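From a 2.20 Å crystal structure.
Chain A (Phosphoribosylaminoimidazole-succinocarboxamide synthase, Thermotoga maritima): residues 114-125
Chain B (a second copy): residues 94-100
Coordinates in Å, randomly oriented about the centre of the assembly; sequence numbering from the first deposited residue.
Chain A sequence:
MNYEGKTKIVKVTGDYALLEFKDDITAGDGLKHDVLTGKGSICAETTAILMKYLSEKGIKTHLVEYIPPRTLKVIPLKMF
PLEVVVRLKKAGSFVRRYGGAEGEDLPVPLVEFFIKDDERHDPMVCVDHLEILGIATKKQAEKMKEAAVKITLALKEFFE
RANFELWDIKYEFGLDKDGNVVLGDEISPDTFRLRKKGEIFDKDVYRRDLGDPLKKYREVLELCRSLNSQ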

# COMPACT_ATOMS: atom_id res chain seq x y z
N PHE A 114 0.89 7.08 -5.00
CA PHE A 114 -0.16 7.71 -4.20
C PHE A 114 -1.14 8.40 -5.14
O PHE A 114 -0.74 9.11 -6.07
N ILE A 115 -2.42 8.16 -4.91
CA ILE A 115 -3.46 8.79 -5.70
C ILE A 115 -3.58 10.21 -5.19
O ILE A 115 -3.41 10.47 -4.00
N LYS A 116 -3.86 11.14 -6.10
CA LYS A 116 -4.03 12.53 -5.71
C LYS A 116 -5.52 12.76 -5.39
O LYS A 116 -6.32 13.09 -6.27
N ASP A 117 -5.89 12.54 -4.13
CA ASP A 117 -7.27 12.71 -3.68
C ASP A 117 -7.21 13.29 -2.28
O ASP A 117 -7.20 12.54 -1.29
N ASP A 118 -7.19 14.62 -2.18
CA ASP A 118 -7.10 15.26 -0.87
C ASP A 118 -8.21 14.86 0.08
O ASP A 118 -7.97 14.59 1.26
N GLU A 119 -9.44 14.81 -0.43
CA GLU A 119 -10.57 14.44 0.42
C GLU A 119 -10.40 13.04 1.01
O GLU A 119 -10.97 12.73 2.05
N ARG A 120 -9.60 12.21 0.34
CA ARG A 120 -9.37 10.84 0.81
C ARG A 120 -7.95 10.62 1.31
O ARG A 120 -7.52 9.49 1.53
N HIS A 121 -7.22 11.71 1.47
CA HIS A 121 -5.87 11.67 2.00
C HIS A 121 -4.82 10.94 1.17
O HIS A 121 -3.94 10.27 1.72
N ASP A 122 -4.92 11.08 -0.15
CA ASP A 122 -3.97 10.47 -1.08
C ASP A 122 -3.54 9.06 -0.70
O ASP A 122 -2.38 8.83 -0.38
N PRO A 123 -4.48 8.10 -0.73
CA PRO A 123 -4.17 6.71 -0.38
C PRO A 123 -3.12 6.07 -1.29
O PRO A 123 -3.07 6.33 -2.50
N MSE A 124 -2.27 5.24 -0.70
CA MSE A 124 -1.26 4.55 -1.48
C MSE A 124 -1.95 3.44 -2.29
O MSE A 124 -3.02 2.94 -1.91
N VAL A 125 -1.36 3.09 -3.42
CA VAL A 125 -1.92 2.03 -4.26
C VAL A 125 -0.81 1.20 -4.90
O VAL A 125 0.18 1.75 -5.39
N PHE B 94 -11.87 0.01 1.90
CA PHE B 94 -11.68 0.16 0.47
C PHE B 94 -12.50 1.31 -0.07
O PHE B 94 -12.05 2.03 -0.94
N VAL B 95 -13.72 1.48 0.43
CA VAL B 95 -14.54 2.59 -0.04
C VAL B 95 -14.05 3.90 0.57
O VAL B 95 -14.10 4.95 -0.07
N ARG B 96 -13.54 3.83 1.79
CA ARG B 96 -13.03 5.03 2.44
C ARG B 96 -11.73 5.54 1.83
O ARG B 96 -11.35 6.70 2.03
N ARG B 97 -11.03 4.70 1.08
CA ARG B 97 -9.77 5.12 0.46
C ARG B 97 -9.90 5.47 -1.02
O ARG B 97 -9.27 6.41 -1.50
N TYR B 98 -10.74 4.73 -1.73
CA TYR B 98 -10.89 4.92 -3.16
C TYR B 98 -12.30 5.25 -3.62
O TYR B 98 -12.54 5.37 -4.83
N GLY B 99 -13.23 5.39 -2.68
CA GLY B 99 -14.60 5.69 -3.07
C GLY B 99 -15.28 4.48 -3.70
O GLY B 99 -14.79 3.34 -3.59
N GLY B 100 -16.40 4.70 -4.37
CA GLY B 100 -17.11 3.61 -5.00
C GLY B 100 -18.39 3.26 -4.28
O GLY B 100 -18.75 3.90 -3.29

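The contact joins a loop of chain A to the C-terminal end of a helix in chain B. Two side chains, Arg A120 and Tyr B98, carry its polar bonds.

Arg A120 points toward chain B with chi1 m and chi2 and chi3 both t. This extended form carries the guanidinium to the end of the helix. NH1 of Arg A120 gives a weak hydrogen bond to O of Arg B96, 3.1 Å, near the guanidinium plane. O of Val B95 lies over one face and is already taken by N of Gly B99, at 2.8 Å. CA of Gly B99 lies over the same face, 3.3 Å from NH2 of Arg A120. An ideal CB on Gly B99 would also sit 3.3 Å from NH2 of Arg A120, which is tight; the positive phi favours glycine as well. One water accepts two weak bonds, from NH2 of Arg A120 at 3.1 Å and from N of Gly B100 at 3.5 Å.

Asp A117 chiefly serves its own loop. Its chi1 is t, and its OD1 accepts N of Arg A120 at 3.0 Å. Its own N donates to OD1 of Asp A122 at 2.8 Å.

Tyr B98 starts away from chain A, but with chi1 m its end comes nearer. Its OH donates to O of Met A124, 2.7 Å, so the hydroxyl proton and that carbonyl are both satisfied. Met A124 is selenomethionine. The ring also meets apolar side chains: CE1 of Tyr B98 lies 3.4 Å from CG1 of Val A125 and 3.6 Å from CG of Pro A123, and CD1 of Tyr B98 lies 3.9 Å from CD1 of Ile A115.

CB of Arg B97 touches CB of Pro A123 at 3.9 Å. The Arg B97 guanidinium has partners elsewhere in the structure.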

# COMPACT_ATOMS: atom_id res chain seq x y z
CB PHE A 114 0.44 8.75 -3.25
CG PHE A 114 1.34 8.16 -2.20
CD1 PHE A 114 0.81 7.46 -1.14
CD2 PHE A 114 2.71 8.28 -2.30
CE1 PHE A 114 1.63 6.86 -0.19
CE2 PHE A 114 3.54 7.69 -1.36
CZ PHE A 114 3.00 6.97 -0.30
CB ILE A 115 -4.81 8.06 -5.50
CG1 ILE A 115 -4.82 6.76 -6.28
CG2 ILE A 115 -5.96 8.96 -5.92
CD1 ILE A 115 -6.08 5.95 -6.09
CB LYS A 116 -3.55 13.44 -6.84
CG LYS A 116 -2.14 13.09 -7.32
CD LYS A 116 -1.71 13.89 -8.55
CE LYS A 116 -0.89 15.13 -8.20
NZ LYS A 116 -1.64 16.14 -7.39
CB ASP A 117 -7.98 11.37 -3.65
CG ASP A 117 -9.41 11.47 -3.12
OD1 ASP A 117 -9.79 12.54 -2.61
OD2 ASP A 117 -10.14 10.47 -3.21
CB ASP A 118 -7.07 16.78 -1.00
CG ASP A 118 -6.59 17.45 0.28
OD1 ASP A 118 -5.48 17.08 0.74
OD2 ASP A 118 -7.30 18.32 0.82
CB GLU A 119 -11.87 14.50 -0.39
CG GLU A 119 -13.09 14.11 0.42
CD GLU A 119 -14.19 13.51 -0.45
OE1 GLU A 119 -14.66 14.21 -1.37
OE2 GLU A 119 -14.57 12.35 -0.22
CB ARG A 120 -9.72 9.84 -0.29
CG ARG A 120 -11.21 9.79 -0.56
CD ARG A 120 -11.58 8.66 -1.49
NE ARG A 120 -13.02 8.62 -1.76
CZ ARG A 120 -13.96 8.38 -0.84
NH1 ARG A 120 -13.62 8.16 0.42
NH2 ARG A 120 -15.23 8.33 -1.20
CB HIS A 121 -5.93 11.12 3.42
CG HIS A 121 -6.93 11.84 4.27
ND1 HIS A 121 -7.74 11.19 5.17
CD2 HIS A 121 -7.30 13.14 4.29
CE1 HIS A 121 -8.58 12.06 5.70
NE2 HIS A 121 -8.33 13.25 5.19
CB ASP A 122 -2.71 11.35 -1.21
CG ASP A 122 -3.03 12.84 -1.38
OD1 ASP A 122 -3.90 13.19 -2.22
OD2 ASP A 122 -2.39 13.66 -0.68
CB PRO A 123 -5.53 6.02 -0.48
CG PRO A 123 -6.23 6.79 -1.56
CD PRO A 123 -5.88 8.22 -1.20
CB MSE A 124 -0.20 3.94 -0.55
CG MSE A 124 0.83 3.10 -1.27
SE MSE A 124 2.28 2.62 -0.11
CE MSE A 124 1.43 1.15 0.81
CB VAL A 125 -2.77 2.60 -5.41
CG1 VAL A 125 -4.09 3.12 -4.91
CG2 VAL A 125 -1.98 3.72 -6.12
CB PHE B 94 -12.05 -1.12 -0.29
CG PHE B 94 -11.72 -1.05 -1.76
CD1 PHE B 94 -10.45 -1.41 -2.22
CD2 PHE B 94 -12.66 -0.58 -2.69
CE1 PHE B 94 -10.13 -1.29 -3.57
CE2 PHE B 94 -12.34 -0.46 -4.04
CZ PHE B 94 -11.08 -0.82 -4.48
CB VAL B 95 -16.03 2.37 0.28
CG1 VAL B 95 -16.60 1.27 -0.62
CG2 VAL B 95 -16.21 1.97 1.75
CB ARG B 96 -12.84 4.77 3.94
CG ARG B 96 -14.12 4.32 4.65
CD ARG B 96 -14.01 4.52 6.15
NE ARG B 96 -12.97 3.69 6.74
CZ ARG B 96 -13.08 2.40 7.02
NH1 ARG B 96 -14.22 1.75 6.76
NH2 ARG B 96 -12.06 1.74 7.55
CB ARG B 97 -8.72 4.00 0.58
CG ARG B 97 -8.11 3.82 1.95
CD ARG B 97 -7.18 2.61 1.93
NE ARG B 97 -7.95 1.37 1.94
CZ ARG B 97 -7.56 0.24 1.36
NH1 ARG B 97 -6.40 0.19 0.71
NH2 ARG B 97 -8.33 -0.84 1.46
CB TYR B 98 -10.43 3.64 -3.86
CG TYR B 98 -9.11 3.14 -3.33
CD1 TYR B 98 -7.98 3.95 -3.36
CD2 TYR B 98 -9.00 1.86 -2.77
CE1 TYR B 98 -6.76 3.51 -2.85
CE2 TYR B 98 -7.77 1.40 -2.25
CZ TYR B 98 -6.66 2.23 -2.30
OH TYR B 98 -5.43 1.80 -1.81
O HOH W 1 -17.56 7.72 -3.11